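Local coordinates for protein MJ1225 (Methanocaldococcus jannaschii, PDB 3KH5) that binds AMP and ADP through its CBS repeats and is a putative archaeal homologue of the gamma subunit of AMP-activated protein kinase, at residues Lys7-Lys12 with Leu127-Thr132; Ile95-Asn100 with Gly116-Val121. All blocks are in the same frame, centred on the assembly; numbering follows the deposited sequence.

Interaction 1 of 2, residues Lys7-Lys12 with Leu127-Thr132; sequences KIAQNK and LISLIT. With ADP (adenosine-5'-diphosphate), chain B.
Ile131 meets Ile8 because its CG1 lies anti to the backbone N (chi1 -173°) and chi2 of 96° turns CD1 toward the loop, 3.8 Å from Ile8 CG2, itself anti to its own backbone N. The two branches cross obliquely. This is where the loop before helix 23-33, in the first CBS repeat, packs against strand 127-132 of the second, forming one wall of an ADP pocket between the two. Next along the loop, Ala9 CB sits 3.5 Å from Ser129 OG. The loop does not pair with the strand as a further strand; its side chains meet both side chains and the Leu130 carbonyl. Gln10 takes an unusual first torsion, with CG almost eclipsing the backbone N (chi1 15°), which puts CG in front of the Leu130 carbonyl, 3.3 Å from its O. Beyond CG the chain is extended toward the ribose. There Gln10 OE1 accepts a hydrogen bond from ADP O2', modelled at 2.3 Å, too short for the length to be trusted. NE2 of Gln10 lies 3.1 Å from adenine N3, while Leu130 CD2 comes up 3.8 Å from N7 of the same base. At the strand's end Thr132 is the N-cap of helix 133-140, and Asp135 OD2 accepts a bond from its backbone N, as in a capping box. The Thr132 hydroxyl also serves the ligand: OG1 donates to ADP O2A at 2.8 Å.

Interaction 2 of 2, residues Ile95-Asn100 with Gly116-Val121; sequences ITLKEN and GGAPIV. With ADP (adenosine-5'-diphosphate), chain D.
Leu97 and Ile120 face each other as a parallel pair in the small sheet of the second CBS repeat, and the tight part of the contact lies around them. Leu97 N gives a bond of 2.9 Å to Pro119 O, and Val121 N returns one of 2.7 Å to Leu97 O; both are nearly straight. Beside the second bond, Ile120 CA adds a weaker CA-H...O contact to the same Leu97 O. Thr96 CB packs 3.3 Å from Pro119 O, and its side chain crosses those of Pro119 and Val121 at about a right angle. Further along, the pairing slackens toward solvent. Glu99 N reaches Val121 O only weakly, with an N-H...O angle of 118°, and the exposed Lys98, its chain bent at chi2, brings NZ no closer than 4.0 Å to Val121 CG2. At the other end the two segments lead to ADP. Ile95 reads the adenine with its backbone: its N donates to N1 at 2.8 Å, and its O accepts from N6, which also donates to Gly117 O at 3.1 Å. Gly116 N meets the beta-phosphate atom O3B in a bond modelled at 2.4 Å, a doubtful length. Helix 103-112 connects the two strands in a beta-alpha-beta unit; Leu97 packs on its Ala106 and Thr109, while strand 117-121 lies between strands 97-98 and 127-132.

In the fold
Strand 127-132 of interaction 1 runs antiparallel to strand 117-121 of interaction 2, and the contact centres lie about 9 Å apart. Ile128 N to Ile120 O and Ile131 O to Ala118 N, both 2.8 Å, are probable hydrogen bonds joining them; at the first of these, Ile128 and Ser129 both face Ile120 in a classic beta bulge. Each contact serves its own ADP, yet the sites are close: between nearest atoms, the Leu130 side chain is about 7 Å from the nucleotide of interaction 2, and that of Pro119 about 9 Å from the nucleotide of interaction 1. Leu130 CD1 packs 3.5 Å from Pro119 N. Arg37 and Arg180 hydrogen-bond both nucleotides, linking the pockets.

Interaction 1 of 2, residues Lys7-Lys12 with Leu127-Thr132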
loop_
_atom_site.group_PDB
_atom_site.type_symbol
_atom_site.label_atom_id
_atom_site.label_comp_id
_atom_site.label_asym_id
_atom_site.label_seq_id
_atom_site.Cartn_x
_atom_site.Cartn_y
_atom_site.Cartn_z
ATOM N N LYS A 7 -3.438 -22.084 7.302
ATOM C CA LYS A 7 -3.157 -23.031 6.215
ATOM C C LYS A 7 -2.610 -22.362 4.950
ATOM O O LYS A 7 -1.847 -22.976 4.201
ATOM C CB LYS A 7 -4.389 -23.879 5.874
ATOM C CG LYS A 7 -4.506 -25.173 6.672
ATOM C CD LYS A 7 -5.445 -25.041 7.859
ATOM C CE LYS A 7 -5.260 -26.204 8.833
ATOM N NZ LYS A 7 -6.457 -26.358 9.742
ATOM N N ILE A 8 -3.008 -21.112 4.718
ATOM C CA ILE A 8 -2.492 -20.319 3.601
ATOM C C ILE A 8 -1.301 -19.497 4.043
ATOM O O ILE A 8 -0.378 -19.241 3.256
ATOM C CB ILE A 8 -3.533 -19.314 3.090
ATOM C CG1 ILE A 8 -4.792 -20.032 2.599
ATOM C CG2 ILE A 8 -2.942 -18.410 1.996
ATOM C CD1 ILE A 8 -6.025 -19.152 2.693
ATOM N N ALA A 9 -1.341 -19.081 5.310
ATOM C CA ALA A 9 -0.399 -18.102 5.835
ATOM C C ALA A 9 1.022 -18.396 5.395
ATOM O O ALA A 9 1.554 -19.487 5.625
ATOM C CB ALA A 9 -0.492 -18.019 7.352
ATOM N N GLN A 10 1.613 -17.399 4.744
ATOM C CA GLN A 10 2.962 -17.478 4.218
ATOM C C GLN A 10 3.916 -17.937 5.297
ATOM O O GLN A 10 4.128 -17.263 6.313
ATOM C CB GLN A 10 3.363 -16.115 3.687
ATOM C CG GLN A 10 2.420 -15.044 4.185
ATOM C CD GLN A 10 3.045 -13.682 4.243
ATOM O OE1 GLN A 10 2.360 -12.648 4.027
ATOM N NE2 GLN A 10 4.345 -13.647 4.553
ATOM N N ASN A 11 4.496 -19.103 5.038
ATOM C CA ASN A 11 5.255 -19.865 6.011
ATOM C C ASN A 11 6.585 -19.212 6.330
ATOM O O ASN A 11 7.349 -19.710 7.172
ATOM C CB ASN A 11 5.534 -21.240 5.424
ATOM C CG ASN A 11 6.466 -21.169 4.235
ATOM O OD1 ASN A 11 6.028 -21.215 3.085
ATOM N ND2 ASN A 11 7.763 -21.034 4.503
ATOM N N LYS A 12 6.874 -18.123 5.621
ATOM C CA LYS A 12 8.094 -17.374 5.843
ATOM C C LYS A 12 8.088 -16.700 7.213
ATOM O O LYS A 12 7.051 -16.609 7.881
ATOM C CB LYS A 12 8.290 -16.324 4.738
ATOM C CG LYS A 12 9.299 -15.241 5.139
ATOM C CD LYS A 12 9.750 -14.313 4.046
ATOM C CE LYS A 12 10.811 -13.374 4.638
ATOM N NZ LYS A 12 11.481 -12.542 3.609
ATOM N N LEU A 127 3.102 -12.228 17.621
ATOM C CA LEU A 127 3.050 -12.407 16.175
ATOM C C LEU A 127 3.318 -13.860 15.788
ATOM O O LEU A 127 4.331 -14.441 16.185
ATOM C CB LEU A 127 4.041 -11.478 15.469
ATOM C CG LEU A 127 3.983 -11.487 13.938
ATOM C CD1 LEU A 127 2.704 -10.831 13.430
ATOM C CD2 LEU A 127 5.198 -10.794 13.360
ATOM N N ILE A 128 2.398 -14.433 15.017
ATOM C CA ILE A 128 2.515 -15.802 14.525
ATOM C C ILE A 128 2.856 -15.787 13.036
ATOM O O ILE A 128 3.822 -16.423 12.602
ATOM C CB ILE A 128 1.206 -16.612 14.795
ATOM C CG1 ILE A 128 1.041 -16.918 16.297
ATOM C CG2 ILE A 128 1.161 -17.908 13.973
ATOM C CD1 ILE A 128 2.318 -17.427 17.004
ATOM N N SER A 129 2.059 -15.044 12.270
ATOM C CA SER A 129 2.238 -14.909 10.830
ATOM C C SER A 129 1.569 -13.623 10.344
ATOM O O SER A 129 1.377 -12.683 11.119
ATOM C CB SER A 129 1.647 -16.126 10.106
ATOM O OG SER A 129 2.073 -16.165 8.754
ATOM N N LEU A 130 1.219 -13.597 9.060
ATOM C CA LEU A 130 0.521 -12.479 8.435
ATOM C C LEU A 130 -0.161 -12.984 7.170
ATOM O O LEU A 130 0.397 -13.806 6.439
ATOM C CB LEU A 130 1.494 -11.350 8.082
ATOM C CG LEU A 130 0.893 -10.089 7.447
ATOM C CD1 LEU A 130 0.936 -8.925 8.428
ATOM C CD2 LEU A 130 1.678 -9.737 6.200
ATOM N N ILE A 131 -1.372 -12.493 6.927
ATOM C CA ILE A 131 -2.125 -12.810 5.714
ATOM C C ILE A 131 -2.519 -11.512 5.004
ATOM O O ILE A 131 -2.863 -10.523 5.652
ATOM C CB ILE A 131 -3.384 -13.674 6.029
ATOM C CG1 ILE A 131 -4.084 -14.158 4.753
ATOM C CG2 ILE A 131 -4.367 -12.936 6.929
ATOM C CD1 ILE A 131 -3.687 -15.555 4.328
ATOM N N THR A 132 -2.454 -11.520 3.675
ATOM C CA THR A 132 -2.840 -10.359 2.881
ATOM C C THR A 132 -3.887 -10.807 1.876
ATOM O O THR A 132 -4.127 -12.009 1.720
ATOM C CB THR A 132 -1.644 -9.766 2.111
ATOM O OG1 THR A 132 -1.240 -10.677 1.080
ATOM C CG2 THR A 132 -0.463 -9.496 3.042
HETATM P PB ADP B . 1.812 -5.200 1.173
HETATM O O1B ADP B . 3.279 -5.403 1.158
HETATM O O2B ADP B . 1.325 -4.257 -0.056
HETATM O O3B ADP B . 1.298 -4.432 2.479
HETATM P PA ADP B . 0.773 -7.238 -0.390
HETATM O O1A ADP B . 1.683 -6.791 -1.493
HETATM O O2A ADP B . 0.191 -8.773 -0.384
HETATM O O3A ADP B . 0.973 -6.571 1.091
HETATM O "O5'" ADP B . 2.069 -8.066 0.209
HETATM C "C5'" ADP B . 3.240 -8.502 -0.554
HETATM C "C4'" ADP B . 3.531 -10.025 -0.393
HETATM O "O4'" ADP B . 4.583 -10.335 0.577
HETATM C "C3'" ADP B . 2.252 -10.717 0.086
HETATM O "O3'" ADP B . 1.997 -11.896 -0.704
HETATM C "C2'" ADP B . 2.495 -11.079 1.549
HETATM O "O2'" ADP B . 2.179 -12.464 1.702
HETATM C "C1'" ADP B . 3.996 -10.855 1.814
HETATM N N9 ADP B . 4.361 -9.895 2.933
HETATM C C8 ADP B . 3.857 -8.673 3.133
HETATM N N7 ADP B . 4.428 -8.121 4.207
HETATM C C5 ADP B . 5.309 -8.989 4.697
HETATM C C6 ADP B . 6.188 -8.974 5.782
HETATM N N6 ADP B . 6.258 -7.916 6.586
HETATM N N1 ADP B . 6.966 -10.051 6.006
HETATM C C2 ADP B . 6.902 -11.115 5.213
HETATM N N3 ADP B . 6.076 -11.156 4.173
HETATM C C4 ADP B . 5.267 -10.117 3.890
#

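Interaction 2 of 2, residues Ile95-Asn100 with Gly116-Val121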
loop_
_atom_site.group_PDB
_atom_site.type_symbol
_atom_site.label_atom_id
_atom_site.label_comp_id
_atom_site.label_asym_id
_atom_site.label_seq_id
_atom_site.Cartn_x
_atom_site.Cartn_y
_atom_site.Cartn_z
ATOM N N ILE A 95 -5.480 -4.009 13.457
ATOM C CA ILE A 95 -6.441 -5.039 13.102
ATOM C C ILE A 95 -5.686 -6.350 12.878
ATOM O O ILE A 95 -4.898 -6.470 11.930
ATOM C CB ILE A 95 -7.252 -4.655 11.852
ATOM C CG1 ILE A 95 -8.147 -3.451 12.160
ATOM C CG2 ILE A 95 -8.096 -5.837 11.370
ATOM C CD1 ILE A 95 -8.790 -2.833 10.942
ATOM N N THR A 96 -5.921 -7.323 13.758
ATOM C CA THR A 96 -5.282 -8.641 13.658
ATOM C C THR A 96 -6.296 -9.789 13.535
ATOM O O THR A 96 -7.500 -9.596 13.749
ATOM C CB THR A 96 -4.335 -8.939 14.864
ATOM O OG1 THR A 96 -5.107 -9.177 16.049
ATOM C CG2 THR A 96 -3.345 -7.800 15.113
ATOM N N LEU A 97 -5.790 -10.978 13.192
ATOM C CA LEU A 97 -6.561 -12.230 13.254
ATOM C C LEU A 97 -5.946 -13.230 14.247
ATOM O O LEU A 97 -4.722 -13.296 14.403
ATOM C CB LEU A 97 -6.694 -12.871 11.864
ATOM C CG LEU A 97 -7.317 -12.063 10.716
ATOM C CD1 LEU A 97 -6.943 -12.661 9.378
ATOM C CD2 LEU A 97 -8.837 -11.911 10.838
ATOM N N LYS A 98 -6.813 -13.989 14.922
ATOM C CA LYS A 98 -6.403 -15.043 15.860
ATOM C C LYS A 98 -5.864 -16.234 15.079
ATOM O O LYS A 98 -6.276 -16.450 13.937
ATOM C CB LYS A 98 -7.589 -15.475 16.733
ATOM C CG LYS A 98 -8.115 -14.394 17.678
ATOM C CD LYS A 98 -7.114 -14.098 18.788
ATOM C CE LYS A 98 -7.367 -12.741 19.425
ATOM N NZ LYS A 98 -6.199 -12.313 20.276
ATOM N N GLU A 99 -4.951 -17.008 15.671
ATOM C CA GLU A 99 -4.328 -18.123 14.928
ATOM C C GLU A 99 -5.309 -19.229 14.502
ATOM O O GLU A 99 -4.981 -20.069 13.651
ATOM C CB GLU A 99 -3.064 -18.693 15.618
ATOM C CG GLU A 99 -3.183 -19.039 17.108
ATOM C CD GLU A 99 -1.896 -19.640 17.690
ATOM O OE1 GLU A 99 -0.986 -20.015 16.911
ATOM O OE2 GLU A 99 -1.799 -19.745 18.932
ATOM N N ASN A 100 -6.512 -19.209 15.078
ATOM C CA ASN A 100 -7.575 -20.140 14.693
ATOM C C ASN A 100 -8.666 -19.535 13.802
ATOM O O ASN A 100 -9.735 -20.127 13.638
ATOM C CB ASN A 100 -8.200 -20.816 15.926
ATOM C CG ASN A 100 -8.940 -19.841 16.834
ATOM O OD1 ASN A 100 -8.339 -18.951 17.440
ATOM N ND2 ASN A 100 -10.254 -20.017 16.942
ATOM N N GLY A 116 -5.669 -4.356 3.853
ATOM C CA GLY A 116 -5.267 -5.315 2.830
ATOM C C GLY A 116 -4.394 -6.431 3.370
ATOM O O GLY A 116 -4.061 -7.364 2.643
ATOM N N GLY A 117 -4.022 -6.333 4.644
ATOM C CA GLY A 117 -3.130 -7.308 5.277
ATOM C C GLY A 117 -3.309 -7.233 6.778
ATOM O O GLY A 117 -3.536 -6.150 7.324
ATOM N N ALA A 118 -3.218 -8.377 7.448
ATOM C CA ALA A 118 -3.438 -8.441 8.893
ATOM C C ALA A 118 -2.486 -9.416 9.577
ATOM O O ALA A 118 -2.371 -10.566 9.144
ATOM C CB ALA A 118 -4.890 -8.818 9.194
ATOM N N PRO A 119 -1.802 -8.964 10.646
ATOM C CA PRO A 119 -1.002 -9.876 11.455
ATOM C C PRO A 119 -1.876 -10.987 12.037
ATOM O O PRO A 119 -3.024 -10.740 12.419
ATOM C CB PRO A 119 -0.474 -8.975 12.578
ATOM C CG PRO A 119 -0.488 -7.606 12.002
ATOM C CD PRO A 119 -1.723 -7.580 11.154
ATOM N N ILE A 120 -1.349 -12.204 12.061
ATOM C CA ILE A 120 -2.023 -13.307 12.732
ATOM C C ILE A 120 -1.331 -13.478 14.073
ATOM O O ILE A 120 -0.105 -13.612 14.132
ATOM C CB ILE A 120 -1.972 -14.607 11.905
ATOM C CG1 ILE A 120 -2.770 -14.433 10.608
ATOM C CG2 ILE A 120 -2.540 -15.783 12.700
ATOM C CD1 ILE A 120 -2.235 -15.253 9.444
ATOM N N VAL A 121 -2.114 -13.439 15.147
ATOM C CA VAL A 121 -1.561 -13.481 16.498
ATOM C C VAL A 121 -2.119 -14.638 17.317
ATOM O O VAL A 121 -3.192 -15.171 17.017
ATOM C CB VAL A 121 -1.794 -12.150 17.280
ATOM C CG1 VAL A 121 -1.211 -10.960 16.527
ATOM C CG2 VAL A 121 -3.280 -11.928 17.586
HETATM P PB ADP D . -3.888 -1.414 3.179
HETATM O O1B ADP D . -5.164 -0.955 2.559
HETATM O O2B ADP D . -2.845 -1.965 2.056
HETATM O O3B ADP D . -4.065 -2.623 4.240
HETATM P PA ADP D . -2.250 0.669 3.157
HETATM O O1A ADP D . -2.736 1.923 2.541
HETATM O O2A ADP D . -0.658 0.607 3.502
HETATM O O3A ADP D . -3.158 -0.296 4.027
HETATM O "O5'" ADP D . -2.279 1.494 4.586
HETATM C "C5'" ADP D . -3.296 2.472 4.968
HETATM C "C4'" ADP D . -3.318 2.728 6.507
HETATM O "O4'" ADP D . -3.899 1.546 7.147
HETATM C "C3'" ADP D . -1.939 2.958 7.162
HETATM O "O3'" ADP D . -2.063 3.985 8.155
HETATM C "C2'" ADP D . -1.625 1.603 7.802
HETATM O "O2'" ADP D . -0.774 1.728 8.954
HETATM C "C1'" ADP D . -3.014 1.129 8.215
HETATM N N9 ADP D . -3.063 -0.358 8.332
HETATM C C8 ADP D . -2.657 -1.287 7.458
HETATM N N7 ADP D . -2.892 -2.504 7.965
HETATM C C5 ADP D . -3.448 -2.342 9.161
HETATM C C6 ADP D . -3.907 -3.206 10.148
HETATM N N6 ADP D . -3.831 -4.525 9.991
HETATM N N1 ADP D . -4.429 -2.682 11.270
HETATM C C2 ADP D . -4.516 -1.369 11.451
HETATM N N3 ADP D . -4.088 -0.520 10.529
HETATM C C4 ADP D . -3.555 -0.981 9.387
#